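Local coordinates for ORF59 (Human herpesvirus 8, PDB 3HSL), which serves as the processivity factor of the viral DNA polymerase in lytic replication, stimulating it and probably holding it on the template as a sliding clamp, at residues A[38-43]-A[98-103]; A[44-49]-A[75-80]; A[171-176]-A[216-221]. One frame throughout, in Å; residues are numbered along the deposited sequence.

How the contacts relate
From the N terminus, the chain runs into strand 39-43, the first half of contact 1, and turns directly into the 44-49 loop, which opens contact 2. That contact closes at 75-80, and the chain then reaches helix 99-103 to close contact 1, so contact 2 is nested within the larger loop. The two touch where Pro49 packs on Val42 and His43. Contact 1 joins a strand to a short helix; contact 2 joins two loops. Contact 3 follows in series on the opposite side of the chain's centre, opening at 171-176 and closing at 216-221 round most of helix 175-186 and strands 195-201 and 206-211; it links the end of strand 169-172 to strand 214-222.

Contact 1 of 3, residues A[38-43]-A[98-103]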
# COMPACT_ATOMS: atom_id res chain seq x y z
N GLY A 38 -9.12 -3.69 -9.98
CA GLY A 38 -10.05 -3.39 -11.03
C GLY A 38 -9.48 -2.91 -12.34
O GLY A 38 -8.27 -3.00 -12.60
N VAL A 39 -10.40 -2.40 -13.15
CA VAL A 39 -10.10 -1.88 -14.47
C VAL A 39 -10.55 -0.44 -14.53
O VAL A 39 -11.64 -0.12 -14.08
CB VAL A 39 -10.89 -2.67 -15.53
CG1 VAL A 39 -10.74 -2.06 -16.90
CG2 VAL A 39 -10.42 -4.13 -15.55
N VAL A 40 -9.71 0.44 -15.07
CA VAL A 40 -10.06 1.84 -15.22
C VAL A 40 -10.43 2.05 -16.69
O VAL A 40 -9.78 1.47 -17.59
CB VAL A 40 -8.89 2.80 -14.88
CG1 VAL A 40 -9.35 4.27 -15.03
CG2 VAL A 40 -8.40 2.58 -13.47
N GLN A 41 -11.46 2.86 -16.93
CA GLN A 41 -11.91 3.13 -18.28
C GLN A 41 -12.17 4.59 -18.56
O GLN A 41 -12.62 5.35 -17.67
CB GLN A 41 -13.23 2.41 -18.55
CG GLN A 41 -13.18 0.91 -18.44
CD GLN A 41 -14.54 0.26 -18.61
OE1 GLN A 41 -15.56 0.80 -18.17
NE2 GLN A 41 -14.55 -0.90 -19.25
N VAL A 42 -11.89 4.97 -19.81
CA VAL A 42 -12.12 6.30 -20.34
C VAL A 42 -12.96 6.04 -21.58
O VAL A 42 -12.47 5.48 -22.56
CB VAL A 42 -10.84 7.06 -20.65
CG1 VAL A 42 -11.15 8.34 -21.41
CG2 VAL A 42 -10.09 7.36 -19.34
N HIS A 43 -14.23 6.44 -21.54
CA HIS A 43 -15.15 6.14 -22.63
C HIS A 43 -16.27 7.15 -22.80
O HIS A 43 -16.55 7.94 -21.90
CB HIS A 43 -15.80 4.83 -22.25
CG HIS A 43 -16.45 4.91 -20.91
ND1 HIS A 43 -17.80 5.16 -20.76
CD2 HIS A 43 -15.95 4.79 -19.66
CE1 HIS A 43 -18.10 5.19 -19.48
NE2 HIS A 43 -17.00 4.96 -18.78
N THR A 98 -1.53 2.60 -8.57
CA THR A 98 -2.95 2.38 -8.66
C THR A 98 -3.54 3.68 -9.17
O THR A 98 -3.62 4.68 -8.45
CB THR A 98 -3.50 1.93 -7.30
OG1 THR A 98 -2.87 0.70 -6.93
CG2 THR A 98 -4.98 1.72 -7.35
N HIS A 99 -3.94 3.66 -10.44
CA HIS A 99 -4.47 4.87 -11.03
C HIS A 99 -5.42 5.65 -10.11
O HIS A 99 -5.11 6.79 -9.73
CB HIS A 99 -5.09 4.59 -12.39
CG HIS A 99 -4.08 4.21 -13.43
ND1 HIS A 99 -3.56 2.94 -13.54
CD2 HIS A 99 -3.51 4.94 -14.42
CE1 HIS A 99 -2.70 2.90 -14.55
NE2 HIS A 99 -2.65 4.10 -15.10
N THR A 100 -6.56 5.04 -9.76
CA THR A 100 -7.54 5.72 -8.92
C THR A 100 -6.99 6.16 -7.57
O THR A 100 -7.44 7.18 -7.01
CB THR A 100 -8.81 4.86 -8.69
OG1 THR A 100 -8.47 3.66 -7.97
CG2 THR A 100 -9.52 4.51 -10.03
N ARG A 101 -6.02 5.42 -7.04
CA ARG A 101 -5.48 5.79 -5.73
C ARG A 101 -4.82 7.16 -5.84
O ARG A 101 -5.00 8.02 -4.98
CB ARG A 101 -4.41 4.83 -5.27
CG ARG A 101 -4.08 5.02 -3.83
CD ARG A 101 -2.63 4.78 -3.59
NE ARG A 101 -2.33 4.86 -2.17
CZ ARG A 101 -1.19 5.35 -1.68
NH1 ARG A 101 -0.27 5.81 -2.50
NH2 ARG A 101 -0.98 5.40 -0.36
N GLU A 102 -4.05 7.34 -6.92
CA GLU A 102 -3.32 8.57 -7.19
C GLU A 102 -4.22 9.63 -7.81
O GLU A 102 -4.00 10.82 -7.59
CB GLU A 102 -2.15 8.29 -8.14
CG GLU A 102 -1.23 7.17 -7.67
CD GLU A 102 -0.63 7.44 -6.31
OE1 GLU A 102 -0.19 8.59 -6.07
OE2 GLU A 102 -0.61 6.50 -5.47
N LEU A 103 -5.23 9.24 -8.58
CA LEU A 103 -6.11 10.25 -9.16
C LEU A 103 -6.91 10.94 -8.06
O LEU A 103 -7.22 12.11 -8.17
CB LEU A 103 -7.05 9.68 -10.24
CG LEU A 103 -6.40 9.14 -11.52
CD1 LEU A 103 -7.44 8.46 -12.41
CD2 LEU A 103 -5.66 10.21 -12.29
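Val40 on strand 39-43 meets His99 and Thr100 on helix 99-103, and this small buried patch illustrates how one branched residue can seat a helix turn on a sheet. The CB of Val40 points toward the helix and divides there into two methyls. CG1, anti to the backbone N (chi1 -179°), stands further back, 5.3 Å from Leu103 CD1. The other branch, CG2, lies beside the backbone N and does the touching: it reaches CB of His99 at 4.0 Å and CG2 of Thr100 at 4.1 Å, so this single methyl is met by two consecutive helical residues. The valine and threonine side chains run antiparallel, one alongside the other.

Only the CB of His99 takes part here. Its imidazole is occupied otherwise, with ND1 hydrogen-bonded to Asn90 O and the ring packed edge-to-face with Phe88 and Phe97, which should fix its rotation. Thr100 is similarly divided. With OG1 set between the backbone N and the carbonyl carbon (chi1 63°), its methyl is left to face Val40, while the hydroxyl shares a weak hydrogen bond with Asn90 ND2. No hydrogen bond crosses between the segments; the polar ends of His99 and Thr100 are both bonded to Asn90.

The short helix begins after Thr98 at the N-cap position and is held internally by the bond from Leu103 N to His99 O, 2.7 Å. His99 and Leu103 also touch strand 130-137 of the five-stranded antiparallel sheet, and Arg101 and Glu102 pack on Gly96 of the second subunit. The arrangement is helix-on-sheet packing within the herpesvirus version of the DNA clamp fold, with the helix lodged between strands of two sheets.

Contact 2 of 3, residues A[44-49]-A[75-80]; sequences GSACTP and VGHTEG
Ala46 and Gly80 bring their CA atoms to within 5.7 Å where two irregular loops pass each other, one joining strands 39-43 and 49-56, the other running from strand 71-73 to strand 83-89. The methyl of Ala46 points at the second loop and is the centre of the contact. Around this CB lie Glu79 O at 4.1 Å, CA of Gly80 at 4.2 Å and CE1 of His77 at 4.2 Å, the imidazole being approached obliquely.

The ring turns its edge to its own loop. With CG between the backbone N and the carbonyl carbon (chi1 59°), His77 brings ND1 within 3.2 Å of Glu79 O for a weak, bent hydrogen bond of 133°, and the CA of Gly80 lies at its edge, in plane. Tyr12 spans both loops, packing edge-to-face with His77 and hydrogen-bonding through OH to Ala46 O. On the other loop an ST motif closes the turn: Ser45 OG accepts from Thr48 N at 3.2 Å.

Between 44-49 and 75-80 the contact is thus van der Waals, the Ala46 methyl on His77, Glu79 and Gly80, while a backbone bond from Ala46 to Gly82 and the bridging Tyr12 help to hold the loops together.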
# COMPACT_ATOMS: atom_id res chain seq x y z
N GLY A 44 -16.92 7.10 -23.96
CA GLY A 44 -18.02 8.00 -24.26
C GLY A 44 -17.59 8.95 -25.35
O GLY A 44 -16.69 8.63 -26.14
N SER A 45 -18.20 10.11 -25.41
CA SER A 45 -17.83 11.07 -26.45
C SER A 45 -16.38 11.52 -26.26
O SER A 45 -15.89 11.55 -25.14
CB SER A 45 -18.78 12.28 -26.43
OG SER A 45 -18.74 12.89 -25.15
N ALA A 46 -15.71 11.85 -27.37
CA ALA A 46 -14.32 12.31 -27.32
C ALA A 46 -14.25 13.66 -26.64
O ALA A 46 -13.24 14.02 -26.03
CB ALA A 46 -13.74 12.39 -28.71
N CYS A 47 -15.34 14.41 -26.76
CA CYS A 47 -15.48 15.73 -26.18
C CYS A 47 -15.57 15.69 -24.66
O CYS A 47 -14.79 16.35 -23.97
CB CYS A 47 -16.69 16.41 -26.79
SG CYS A 47 -16.45 16.53 -28.56
N THR A 48 -16.50 14.92 -24.12
CA THR A 48 -16.62 14.82 -22.67
C THR A 48 -16.75 13.35 -22.32
O THR A 48 -17.86 12.84 -22.22
CB THR A 48 -17.82 15.61 -22.13
OG1 THR A 48 -19.03 15.00 -22.59
CG2 THR A 48 -17.78 17.08 -22.58
N PRO A 49 -15.62 12.65 -22.13
CA PRO A 49 -15.68 11.24 -21.81
C PRO A 49 -15.86 10.98 -20.32
O PRO A 49 -15.60 11.83 -19.48
CB PRO A 49 -14.32 10.73 -22.25
CG PRO A 49 -13.40 11.90 -22.04
CD PRO A 49 -14.23 13.14 -22.22
N VAL A 75 -6.35 19.52 -26.85
CA VAL A 75 -6.47 19.94 -28.26
C VAL A 75 -5.45 19.23 -29.16
O VAL A 75 -4.31 18.97 -28.74
CB VAL A 75 -6.38 21.49 -28.45
CG1 VAL A 75 -7.58 22.18 -27.78
CG2 VAL A 75 -5.03 22.06 -27.96
N GLY A 76 -5.89 18.93 -30.39
CA GLY A 76 -5.05 18.25 -31.38
C GLY A 76 -5.10 16.73 -31.40
O GLY A 76 -4.17 16.09 -31.89
N HIS A 77 -6.17 16.14 -30.86
CA HIS A 77 -6.31 14.68 -30.86
C HIS A 77 -6.80 14.25 -32.24
O HIS A 77 -7.74 14.85 -32.79
CB HIS A 77 -7.22 14.18 -29.74
CG HIS A 77 -8.61 14.73 -29.76
ND1 HIS A 77 -9.61 14.19 -30.53
CD2 HIS A 77 -9.16 15.78 -29.11
CE1 HIS A 77 -10.72 14.88 -30.35
NE2 HIS A 77 -10.48 15.85 -29.50
N THR A 78 -6.18 13.21 -32.80
CA THR A 78 -6.51 12.70 -34.15
C THR A 78 -7.95 12.21 -34.38
O THR A 78 -8.58 12.61 -35.36
CB THR A 78 -5.48 11.64 -34.64
OG1 THR A 78 -5.33 10.61 -33.66
CG2 THR A 78 -4.11 12.29 -34.90
N GLU A 79 -8.44 11.37 -33.47
CA GLU A 79 -9.79 10.80 -33.56
C GLU A 79 -10.86 11.54 -32.73
O GLU A 79 -10.91 11.39 -31.49
CB GLU A 79 -9.74 9.31 -33.17
CG GLU A 79 -9.16 9.03 -31.76
CD GLU A 79 -9.04 7.54 -31.45
OE1 GLU A 79 -9.17 6.72 -32.39
OE2 GLU A 79 -8.81 7.18 -30.28
N GLY A 80 -11.70 12.33 -33.40
CA GLY A 80 -12.75 13.10 -32.72
C GLY A 80 -14.19 12.94 -33.21
O GLY A 80 -14.48 12.12 -34.08

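Contact 3 of 3, residues A[171-176]-A[216-221]; sequences LLLCGK and KIIDFK
Leu171 and Phe220 form the larger half of a hydrophobic contact in the second half of this DNA clamp fold, with Leu173 and Ile218 as the second pair; together they are part of a hydrophobic core. The strands concerned, 169-172 and 214-222, are not bonded to each other; strand 241-243 comes between them in the sheet order, and the nearest CA atoms, those of Leu173 and Phe220, stay 8.1 Å apart. Side chains must bridge that distance.

Neither leucine aims its CB straight at the other strand, yet both bend their ends inward, whereas Ile218 and Phe220 point toward their partners from the start. Leu171 holds CG anti to its own nitrogen (chi1 177°), which carries CD1 over to the root of the phenylalanine. There the methyl sits against CB, CG and CD2 of Phe220, approaching the ring obliquely. In the other pair the leucine and isoleucine cross at about a right angle and meet through terminal methyls, tip to tip, with Leu173 CD2 3.9 Å from Ile218 CD1.

Nearby elements close over the patch. Helix 175-186 reaches Leu173 with Leu181 and Ile218 with Thr177, and Val207 of strand 206-211 touches both Leu171 and Phe220. The contacts between the two segments are apolar, and the closest approach is 3.7 Å, from Leu171 CD1 to Phe220 CD2.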
# COMPACT_ATOMS: atom_id res chain seq x y z
N LEU A 171 -36.78 -2.25 -5.76
CA LEU A 171 -37.02 -2.14 -4.33
C LEU A 171 -36.05 -1.20 -3.61
O LEU A 171 -34.85 -1.22 -3.88
CB LEU A 171 -36.88 -3.53 -3.70
CG LEU A 171 -37.00 -3.66 -2.18
CD1 LEU A 171 -38.43 -3.36 -1.70
CD2 LEU A 171 -36.59 -5.05 -1.73
N LEU A 172 -36.59 -0.37 -2.70
CA LEU A 172 -35.78 0.57 -1.91
C LEU A 172 -36.12 0.41 -0.43
O LEU A 172 -37.22 0.78 0.01
CB LEU A 172 -35.97 2.01 -2.35
CG LEU A 172 -35.09 3.01 -1.60
CD1 LEU A 172 -33.61 2.68 -1.71
CD2 LEU A 172 -35.35 4.41 -2.07
N LEU A 173 -35.18 -0.13 0.33
CA LEU A 173 -35.41 -0.37 1.76
C LEU A 173 -34.81 0.74 2.56
O LEU A 173 -33.79 1.30 2.17
CB LEU A 173 -34.73 -1.67 2.21
CG LEU A 173 -34.65 -2.85 1.25
CD1 LEU A 173 -33.41 -2.59 0.29
CD2 LEU A 173 -34.46 -4.16 2.01
N CYS A 174 -35.44 1.06 3.69
CA CYS A 174 -34.93 2.10 4.58
C CYS A 174 -33.69 1.60 5.34
O CYS A 174 -33.32 0.43 5.25
CB CYS A 174 -36.02 2.58 5.54
SG CYS A 174 -36.79 1.31 6.61
N GLY A 175 -33.06 2.50 6.08
CA GLY A 175 -31.87 2.18 6.87
C GLY A 175 -32.11 1.01 7.81
O GLY A 175 -31.38 0.02 7.75
N LYS A 176 -33.12 1.14 8.67
CA LYS A 176 -33.47 0.09 9.65
C LYS A 176 -33.62 -1.29 8.99
O LYS A 176 -32.95 -2.24 9.38
CB LYS A 176 -34.71 0.47 10.47
N LYS A 216 -35.69 -14.80 4.91
CA LYS A 216 -36.01 -13.54 5.53
C LYS A 216 -37.09 -12.91 4.66
O LYS A 216 -36.94 -12.79 3.44
CB LYS A 216 -34.83 -12.59 5.70
CG LYS A 216 -35.20 -11.49 6.69
CD LYS A 216 -34.08 -10.51 6.94
CE LYS A 216 -34.33 -9.69 8.23
NZ LYS A 216 -35.61 -8.91 8.31
N ILE A 217 -38.19 -12.53 5.30
CA ILE A 217 -39.33 -11.92 4.64
C ILE A 217 -39.39 -10.41 4.90
O ILE A 217 -39.29 -9.97 6.05
CB ILE A 217 -40.66 -12.50 5.21
CG1 ILE A 217 -40.66 -14.04 5.26
CG2 ILE A 217 -41.87 -11.95 4.47
CD1 ILE A 217 -40.62 -14.72 3.91
N ILE A 218 -39.55 -9.62 3.85
CA ILE A 218 -39.67 -8.17 3.99
C ILE A 218 -40.84 -7.68 3.14
O ILE A 218 -40.92 -7.99 1.95
CB ILE A 218 -38.40 -7.44 3.53
CG1 ILE A 218 -37.18 -7.87 4.35
CG2 ILE A 218 -38.62 -5.92 3.61
CD1 ILE A 218 -35.88 -7.27 3.89
N ASP A 219 -41.75 -6.91 3.73
CA ASP A 219 -42.85 -6.38 2.94
C ASP A 219 -42.57 -4.92 2.60
O ASP A 219 -41.79 -4.25 3.28
CB ASP A 219 -44.22 -6.59 3.60
CG ASP A 219 -44.34 -5.95 4.97
OD1 ASP A 219 -43.31 -5.52 5.53
OD2 ASP A 219 -45.48 -5.87 5.48
N PHE A 220 -43.20 -4.42 1.55
CA PHE A 220 -43.00 -3.03 1.12
C PHE A 220 -44.28 -2.38 0.61
O PHE A 220 -45.23 -3.07 0.22
CB PHE A 220 -41.90 -2.96 0.04
CG PHE A 220 -42.19 -3.79 -1.18
CD1 PHE A 220 -42.95 -3.28 -2.23
CD2 PHE A 220 -41.70 -5.09 -1.28
CE1 PHE A 220 -43.22 -4.04 -3.36
CE2 PHE A 220 -41.96 -5.85 -2.39
CZ PHE A 220 -42.72 -5.33 -3.44
N LYS A 221 -44.32 -1.05 0.61
CA LYS A 221 -45.49 -0.35 0.09
C LYS A 221 -45.20 -0.11 -1.40
O LYS A 221 -44.20 0.55 -1.75
CB LYS A 221 -45.77 0.96 0.84